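Activating signal cointegrator 1 complex subunit 3 (Homo sapiens, PDB 6YXQ) couples ATP hydrolysis to 3'-5' unwinding of duplex DNA in alkylation repair, helps rescue stalled ribosomes, and scaffolds the ASCC complex. Local coordinates at residues 68-73 with 142-147; 75-80 with 100-105. All coordinates share one frame; numbering follows the deposited sequence.

Contact 1: residues 68-73 with 142-147; sequences QSINED and ISHFSQ
The imidazole of His144 takes Ile70 over one face and Ser69 at an oblique angle. CD1 of Ile70 stands 4.1 Å above the ring plane, displaced from the centre toward the rim, and its nearest ring atom is CG of His144. The same methyl lies 4.2 Å from CB of His144, so the isoleucine tip is nearer to the CB-CG end of the imidazole than to NE2. Ser69 OG comes no nearer than 4.4 Å to His144 NE2, and no hydrogen bond joins the two segments. The other ring, that of Phe145, has CD1 of Ile142 3.6 Å above its plane, near the rim. Ile70 reaches the imidazole with CG1 anti to its own carbonyl carbon (chi1 -81°), and the side chains of Ile70 and His144 run alongside one another in opposing senses. The partner segment is the connection between helices 128-142 and 147-163 of this all-helical N-terminal part of the protein, the region required for binding ASCC2. It leaves the first helix through a type I turn from Ile142 to Phe145, closed by Phe145 N donating to Ile142 O at 2.8 Å. Ser146 then occupies the N-cap of the second helix, its OG bonded to the backbone N of Asp149. Leu62 touches both Ile70 and Phe145, bridging the two segments from a neighbouring loop. Asp73 OD2 remains 5.2 Å from His144 NE2, too far for a bond, and any effect of its charge on the imidazole would probably be slight, because OD1 of that carboxylate is engaged in a salt bridge with Arg140.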
ATOM      1  N   GLN A  68      28.742  30.822 -30.548  1.00 97.94           N
ATOM      2  CA  GLN A  68      29.647  31.799 -29.935  1.00100.24           C
ATOM      3  C   GLN A  68      29.032  32.462 -28.700  1.00 94.37           C
ATOM      4  O   GLN A  68      29.667  32.538 -27.640  1.00 87.30           O
ATOM      5  CB  GLN A  68      30.061  32.853 -30.967  1.00116.55           C
ATOM      6  CG  GLN A  68      31.282  33.666 -30.548  1.00130.57           C
ATOM      7  CD  GLN A  68      31.260  35.096 -31.064  1.00138.35           C
ATOM      8  OE1 GLN A  68      30.259  35.801 -30.937  1.00150.46           O
ATOM      9  NE2 GLN A  68      32.373  35.532 -31.646  1.00126.38           N
ATOM     10  N   SER A  69      27.797  32.953 -28.823  1.00102.84           N
ATOM     11  CA  SER A  69      27.107  33.564 -27.687  1.00109.28           C
ATOM     12  C   SER A  69      26.583  32.527 -26.693  1.00113.06           C
ATOM     13  O   SER A  69      26.534  32.778 -25.470  1.00122.52           O
ATOM     14  CB  SER A  69      25.950  34.422 -28.192  1.00104.60           C
ATOM     15  OG  SER A  69      24.876  34.418 -27.267  1.00110.52           O
ATOM     16  N   ILE A  70      26.174  31.363 -27.198  1.00 89.00           N
ATOM     17  CA  ILE A  70      25.601  30.349 -26.328  1.00 61.74           C
ATOM     18  C   ILE A  70      26.643  29.818 -25.355  1.00 77.19           C
ATOM     19  O   ILE A  70      26.303  29.384 -24.252  1.00 89.82           O
ATOM     20  CB  ILE A  70      24.968  29.245 -27.195  1.00 72.70           C
ATOM     21  CG1 ILE A  70      23.590  29.702 -27.666  1.00 64.64           C
ATOM     22  CG2 ILE A  70      24.876  27.909 -26.450  1.00 76.67           C
ATOM     23  CD1 ILE A  70      23.185  29.123 -28.979  1.00 70.11           C
ATOM     24  N   ASN A  71      27.928  29.875 -25.717  1.00 91.03           N
ATOM     25  CA  ASN A  71      28.957  29.434 -24.775  1.00 94.36           C
ATOM     26  C   ASN A  71      29.065  30.379 -23.577  1.00 88.86           C
ATOM     27  O   ASN A  71      29.249  29.929 -22.438  1.00 77.12           O
ATOM     28  CB  ASN A  71      30.297  29.291 -25.492  1.00101.78           C
ATOM     29  CG  ASN A  71      30.313  28.115 -26.457  1.00106.12           C
ATOM     30  OD1 ASN A  71      29.283  27.479 -26.695  1.00102.83           O
ATOM     31  ND2 ASN A  71      31.485  27.821 -27.016  1.00105.12           N
ATOM     32  N   GLU A  72      28.926  31.688 -23.802  1.00 93.52           N
ATOM     33  CA  GLU A  72      28.882  32.613 -22.673  1.00 87.83           C
ATOM     34  C   GLU A  72      27.638  32.380 -21.824  1.00 88.88           C
ATOM     35  O   GLU A  72      27.695  32.457 -20.588  1.00 85.03           O
ATOM     36  CB  GLU A  72      28.939  34.057 -23.171  1.00 89.51           C
ATOM     37  CG  GLU A  72      30.280  34.454 -23.777  1.00107.84           C
ATOM     38  CD  GLU A  72      31.466  33.884 -23.012  1.00121.29           C
ATOM     39  OE1 GLU A  72      32.115  32.942 -23.524  1.00120.08           O
ATOM     40  OE2 GLU A  72      31.749  34.375 -21.896  1.00119.23           O
ATOM     41  N   ASP A  73      26.506  32.083 -22.467  1.00 81.02           N
ATOM     42  CA  ASP A  73      25.309  31.758 -21.687  1.00 70.81           C
ATOM     43  C   ASP A  73      25.533  30.525 -20.813  1.00 66.37           C
ATOM     44  O   ASP A  73      25.170  30.509 -19.628  1.00 80.35           O
ATOM     45  CB  ASP A  73      24.117  31.553 -22.617  1.00 74.89           C
ATOM     46  CG  ASP A  73      23.684  32.838 -23.293  1.00 84.08           C
ATOM     47  OD1 ASP A  73      23.730  33.897 -22.632  1.00 89.23           O
ATOM     48  OD2 ASP A  73      23.309  32.788 -24.484  1.00 84.28           O
ATOM     49  N   ILE A 142      17.593  29.276 -25.413  1.00 66.81           N
ATOM     50  CA  ILE A 142      16.432  28.721 -26.109  1.00 58.75           C
ATOM     51  C   ILE A 142      15.897  29.700 -27.147  1.00 75.45           C
ATOM     52  O   ILE A 142      15.280  29.291 -28.141  1.00 73.59           O
ATOM     53  CB  ILE A 142      15.341  28.315 -25.099  1.00 53.43           C
ATOM     54  CG1 ILE A 142      15.870  27.257 -24.129  1.00 52.29           C
ATOM     55  CG2 ILE A 142      14.129  27.757 -25.812  1.00 47.39           C
ATOM     56  CD1 ILE A 142      16.194  25.943 -24.788  1.00 57.87           C
ATOM     57  N   SER A 143      16.132  31.000 -26.955  1.00 83.66           N
ATOM     58  CA  SER A 143      15.700  31.974 -27.947  1.00 63.59           C
ATOM     59  C   SER A 143      16.347  31.753 -29.309  1.00 72.18           C
ATOM     60  O   SER A 143      15.895  32.346 -30.294  1.00 83.47           O
ATOM     61  CB  SER A 143      15.992  33.390 -27.447  1.00 62.59           C
ATOM     62  OG  SER A 143      17.365  33.709 -27.577  1.00 73.96           O
ATOM     63  N   HIS A 144      17.383  30.915 -29.392  1.00 70.98           N
ATOM     64  CA  HIS A 144      17.990  30.544 -30.661  1.00 69.42           C
ATOM     65  C   HIS A 144      17.440  29.236 -31.221  1.00 73.96           C
ATOM     66  O   HIS A 144      17.736  28.896 -32.371  1.00 70.07           O
ATOM     67  CB  HIS A 144      19.512  30.433 -30.509  1.00 64.44           C
ATOM     68  CG  HIS A 144      20.178  31.716 -30.115  1.00 76.59           C
ATOM     69  ND1 HIS A 144      20.915  32.473 -30.999  1.00 86.32           N
ATOM     70  CD2 HIS A 144      20.226  32.371 -28.931  1.00 78.29           C
ATOM     71  CE1 HIS A 144      21.384  33.541 -30.380  1.00 87.74           C
ATOM     72  NE2 HIS A 144      20.982  33.502 -29.123  1.00 83.11           N
ATOM     73  N   PHE A 145      16.656  28.492 -30.445  1.00 74.04           N
ATOM     74  CA  PHE A 145      16.086  27.255 -30.959  1.00 73.72           C
ATOM     75  C   PHE A 145      15.007  27.587 -31.973  1.00 79.85           C
ATOM     76  O   PHE A 145      14.231  28.530 -31.794  1.00 91.42           O
ATOM     77  CB  PHE A 145      15.484  26.399 -29.833  1.00 56.38           C
ATOM     78  CG  PHE A 145      16.498  25.647 -28.998  1.00 53.13           C
ATOM     79  CD1 PHE A 145      17.766  26.161 -28.767  1.00 55.22           C
ATOM     80  CD2 PHE A 145      16.159  24.444 -28.402  1.00 58.91           C
ATOM     81  CE1 PHE A 145      18.677  25.477 -27.984  1.00 60.05           C
ATOM     82  CE2 PHE A 145      17.067  23.757 -27.617  1.00 62.00           C
ATOM     83  CZ  PHE A 145      18.326  24.275 -27.408  1.00 62.75           C
ATOM     84  N   SER A 146      14.984  26.828 -33.058  1.00 87.12           N
ATOM     85  CA  SER A 146      13.750  26.709 -33.803  1.00 73.73           C
ATOM     86  C   SER A 146      12.834  25.734 -33.085  1.00 85.01           C
ATOM     87  O   SER A 146      13.256  24.971 -32.207  1.00103.73           O
ATOM     88  CB  SER A 146      14.012  26.235 -35.226  1.00 75.80           C
ATOM     89  OG  SER A 146      14.400  24.876 -35.231  1.00 77.71           O
ATOM     90  N   GLN A 147      11.559  25.768 -33.468  1.00 88.40           N
ATOM     91  CA  GLN A 147      10.572  24.992 -32.733  1.00108.43           C
ATOM     92  C   GLN A 147      10.690  23.498 -33.033  1.00104.99           C
ATOM     93  O   GLN A 147      10.414  22.661 -32.158  1.00115.10           O
ATOM     94  CB  GLN A 147       9.162  25.534 -33.011  1.00125.33           C
ATOM     95  CG  GLN A 147       8.309  25.095 -31.875  1.00146.33           C
ATOM     96  CD  GLN A 147       8.164  23.623 -31.877  1.00158.44           C
ATOM     97  OE1 GLN A 147       7.770  22.999 -32.854  1.00171.35           O
ATOM     98  NE2 GLN A 147       8.651  23.040 -30.826  1.00153.74           N
TER

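Contact 2: residues 75-80 with 100-105; sequences KDILHA and FLFMTF
Two donors of Thr104 grip the carbonyl oxygen Phe100 O, one turn back on the helix that presents Leu101 and Phe102 to segment 75-80. Thr104 OG1 donates to Phe100 O at 2.7 Å, tilted 34° from the carbonyl plane, while the helical bond from Thr104 N to Phe100 O, 2.9 Å long, arrives from the opposite face. The hydroxyl proton is thereby used within its own helix, and the interface itself is apolar. Across it, Ile77 works with both branches. Its CG2 meets CB of Leu101 at 4.2 Å, whereas CD1 approaches the edge of the Phe102 ring, near the ring plane, at 4.1 Å from Phe102 CD1. Phe102 swings its ring to this position with CG anti to the backbone N (chi1 175°). One turn beyond Ile77, Ala80 CB contacts Leu101 CD1 at 4.1 Å, and the same leucine methyl also lies against the backbone carbonyl carbon of Ala80. All four touching residues are buried. Thr138 of helix 128-142 packs on both Ile77 and Phe102, and Ile119 of helix 113-123 touches Leu101. With short-segment axes 10.3 Å apart at closest and N-to-C directions 112° apart, helices 64-85 and 91-105 cross steeply, as in the buried core of an all-alpha domain.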
ATOM      1  N   LYS A  75      28.346  29.482 -19.690  1.00 71.94           N
ATOM      2  CA  LYS A  75      29.241  29.850 -18.597  1.00 70.21           C
ATOM      3  C   LYS A  75      28.477  30.554 -17.481  1.00 73.80           C
ATOM      4  O   LYS A  75      28.776  30.358 -16.297  1.00 68.60           O
ATOM      5  CB  LYS A  75      30.379  30.727 -19.121  1.00 79.27           C
ATOM      6  CG  LYS A  75      31.419  29.954 -19.925  1.00 98.36           C
ATOM      7  CD  LYS A  75      32.491  30.862 -20.516  1.00104.34           C
ATOM      8  CE  LYS A  75      33.766  30.080 -20.821  1.00114.87           C
ATOM      9  NZ  LYS A  75      33.581  29.093 -21.929  1.00118.11           N
ATOM     10  N   ASP A  76      27.485  31.374 -17.843  1.00 76.54           N
ATOM     11  CA  ASP A  76      26.617  31.966 -16.828  1.00 65.22           C
ATOM     12  C   ASP A  76      25.912  30.885 -16.018  1.00 69.67           C
ATOM     13  O   ASP A  76      25.823  30.970 -14.783  1.00 73.17           O
ATOM     14  CB  ASP A  76      25.593  32.897 -17.481  1.00 54.85           C
ATOM     15  CG  ASP A  76      26.227  34.139 -18.091  1.00 74.42           C
ATOM     16  OD1 ASP A  76      27.251  34.624 -17.559  1.00 68.78           O
ATOM     17  OD2 ASP A  76      25.690  34.636 -19.106  1.00 85.73           O
ATOM     18  N   ILE A  77      25.412  29.853 -16.703  1.00 73.91           N
ATOM     19  CA  ILE A  77      24.737  28.756 -16.004  1.00 75.74           C
ATOM     20  C   ILE A  77      25.717  27.994 -15.113  1.00 74.51           C
ATOM     21  O   ILE A  77      25.378  27.591 -13.992  1.00 62.72           O
ATOM     22  CB  ILE A  77      24.046  27.812 -17.006  1.00 63.43           C
ATOM     23  CG1 ILE A  77      23.041  28.572 -17.867  1.00 60.90           C
ATOM     24  CG2 ILE A  77      23.348  26.687 -16.271  1.00 53.23           C
ATOM     25  CD1 ILE A  77      22.403  27.717 -18.944  1.00 61.62           C
ATOM     26  N   LEU A  78      26.939  27.768 -15.601  1.00 68.41           N
ATOM     27  CA  LEU A  78      27.947  27.085 -14.794  1.00 72.68           C
ATOM     28  C   LEU A  78      28.275  27.880 -13.539  1.00 76.60           C
ATOM     29  O   LEU A  78      28.443  27.305 -12.456  1.00 79.17           O
ATOM     30  CB  LEU A  78      29.215  26.858 -15.612  1.00 73.82           C
ATOM     31  CG  LEU A  78      29.148  25.751 -16.656  1.00 75.39           C
ATOM     32  CD1 LEU A  78      30.271  25.915 -17.665  1.00 78.75           C
ATOM     33  CD2 LEU A  78      29.201  24.394 -15.973  1.00 72.49           C
ATOM     34  N   HIS A  79      28.379  29.202 -13.669  1.00 60.09           N
ATOM     35  CA  HIS A  79      28.629  30.044 -12.504  1.00 65.14           C
ATOM     36  C   HIS A  79      27.475  29.957 -11.506  1.00 65.93           C
ATOM     37  O   HIS A  79      27.696  29.842 -10.289  1.00 65.53           O
ATOM     38  CB  HIS A  79      28.869  31.484 -12.965  1.00 65.79           C
ATOM     39  CG  HIS A  79      29.171  32.438 -11.855  1.00 78.32           C
ATOM     40  ND1 HIS A  79      30.032  32.134 -10.823  1.00 87.69           N
ATOM     41  CD2 HIS A  79      28.732  33.696 -11.618  1.00 82.27           C
ATOM     42  CE1 HIS A  79      30.104  33.160  -9.995  1.00 90.23           C
ATOM     43  NE2 HIS A  79      29.323  34.120 -10.453  1.00 86.08           N
ATOM     44  N   ALA A  80      26.233  29.999 -12.005  1.00 51.85           N
ATOM     45  CA  ALA A  80      25.081  29.873 -11.115  1.00 62.99           C
ATOM     46  C   ALA A  80      25.098  28.539 -10.380  1.00 66.00           C
ATOM     47  O   ALA A  80      24.804  28.477  -9.178  1.00 70.19           O
ATOM     48  CB  ALA A  80      23.778  30.031 -11.899  1.00 45.51           C
ATOM     49  N   PHE A 100      21.026  20.366 -14.369  1.00 73.22           N
ATOM     50  CA  PHE A 100      19.754  20.423 -13.659  1.00 70.75           C
ATOM     51  C   PHE A 100      19.112  21.800 -13.772  1.00 74.07           C
ATOM     52  O   PHE A 100      17.893  21.913 -13.942  1.00 83.61           O
ATOM     53  CB  PHE A 100      19.972  20.054 -12.194  1.00 65.36           C
ATOM     54  CG  PHE A 100      18.732  20.125 -11.369  1.00 72.79           C
ATOM     55  CD1 PHE A 100      17.808  19.098 -11.405  1.00 84.20           C
ATOM     56  CD2 PHE A 100      18.486  21.217 -10.561  1.00 79.25           C
ATOM     57  CE1 PHE A 100      16.657  19.161 -10.650  1.00 89.48           C
ATOM     58  CE2 PHE A 100      17.338  21.285  -9.803  1.00 82.18           C
ATOM     59  CZ  PHE A 100      16.422  20.254  -9.846  1.00 88.23           C
ATOM     60  N   LEU A 101      19.914  22.860 -13.672  1.00 76.58           N
ATOM     61  CA  LEU A 101      19.383  24.211 -13.820  1.00 72.41           C
ATOM     62  C   LEU A 101      18.828  24.426 -15.220  1.00 77.70           C
ATOM     63  O   LEU A 101      17.686  24.873 -15.385  1.00 56.28           O
ATOM     64  CB  LEU A 101      20.467  25.243 -13.509  1.00 47.04           C
ATOM     65  CG  LEU A 101      20.815  25.387 -12.030  1.00 50.15           C
ATOM     66  CD1 LEU A 101      21.900  26.414 -11.850  1.00 59.27           C
ATOM     67  CD2 LEU A 101      19.585  25.757 -11.212  1.00 51.75           C
ATOM     68  N   PHE A 102      19.630  24.107 -16.243  1.00 85.49           N
ATOM     69  CA  PHE A 102      19.184  24.270 -17.622  1.00 79.89           C
ATOM     70  C   PHE A 102      17.874  23.536 -17.855  1.00 68.21           C
ATOM     71  O   PHE A 102      16.924  24.104 -18.404  1.00 64.07           O
ATOM     72  CB  PHE A 102      20.257  23.774 -18.591  1.00 68.87           C
ATOM     73  CG  PHE A 102      19.830  23.799 -20.034  1.00 68.36           C
ATOM     74  CD1 PHE A 102      20.056  24.919 -20.818  1.00 79.32           C
ATOM     75  CD2 PHE A 102      19.214  22.700 -20.612  1.00 67.90           C
ATOM     76  CE1 PHE A 102      19.668  24.943 -22.153  1.00 77.05           C
ATOM     77  CE2 PHE A 102      18.818  22.721 -21.946  1.00 67.60           C
ATOM     78  CZ  PHE A 102      19.044  23.841 -22.714  1.00 57.09           C
ATOM     79  N   MET A 103      17.800  22.274 -17.422  1.00 73.51           N
ATOM     80  CA  MET A 103      16.580  21.499 -17.622  1.00 76.35           C
ATOM     81  C   MET A 103      15.424  22.043 -16.793  1.00 78.05           C
ATOM     82  O   MET A 103      14.259  21.871 -17.168  1.00 80.96           O
ATOM     83  CB  MET A 103      16.836  20.032 -17.287  1.00 63.18           C
ATOM     84  CG  MET A 103      17.839  19.380 -18.214  1.00 66.62           C
ATOM     85  SD  MET A 103      17.291  19.432 -19.927  1.00 66.27           S
ATOM     86  CE  MET A 103      15.675  18.698 -19.741  1.00 69.09           C
ATOM     87  N   THR A 104      15.720  22.702 -15.673  1.00 61.04           N
ATOM     88  CA  THR A 104      14.652  23.289 -14.882  1.00 47.22           C
ATOM     89  C   THR A 104      13.989  24.446 -15.615  1.00 63.96           C
ATOM     90  O   THR A 104      12.769  24.616 -15.519  1.00 79.06           O
ATOM     91  CB  THR A 104      15.196  23.738 -13.525  1.00 57.56           C
ATOM     92  OG1 THR A 104      15.570  22.585 -12.756  1.00 66.24           O
ATOM     93  CG2 THR A 104      14.146  24.533 -12.758  1.00 47.45           C
ATOM     94  N   PHE A 105      14.754  25.219 -16.388  1.00 71.31           N
ATOM     95  CA  PHE A 105      14.252  26.447 -16.993  1.00 65.30           C
ATOM     96  C   PHE A 105      14.151  26.381 -18.511  1.00 63.26           C
ATOM     97  O   PHE A 105      13.822  27.394 -19.136  1.00 71.97           O
ATOM     98  CB  PHE A 105      15.135  27.633 -16.597  1.00 68.63           C
ATOM     99  CG  PHE A 105      15.123  27.946 -15.127  1.00 64.13           C
ATOM    100  CD1 PHE A 105      14.008  28.509 -14.530  1.00 68.02           C
ATOM    101  CD2 PHE A 105      16.236  27.693 -14.343  1.00 62.13           C
ATOM    102  CE1 PHE A 105      14.000  28.803 -13.172  1.00 66.13           C
ATOM    103  CE2 PHE A 105      16.233  27.986 -12.989  1.00 53.66           C
ATOM    104  CZ  PHE A 105      15.115  28.541 -12.405  1.00 55.92           C
TER

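Overall arrangement
After four helices the chain reaches helix 64-85, which supplies first 68-73 and then, further along, 75-80. After that helix ends, helix 91-105 brings 100-105 back against 75-80, so contact 2 closes the shorter loop, with 19 residues between its segments. The chain continues through helices 113-123 and 128-142 before 142-147 returns to 68-73; contact 1 thus closes a 68-residue span that contains contact 2 entirely. The two do not cross. Their centres lie about 13 Å apart, and they meet where Ile142 CD1 packs 4.1 Å from Phe102 CZ. Together they tie helix 64-85 to helix 91-105 and to the 128-142/147-163 connection.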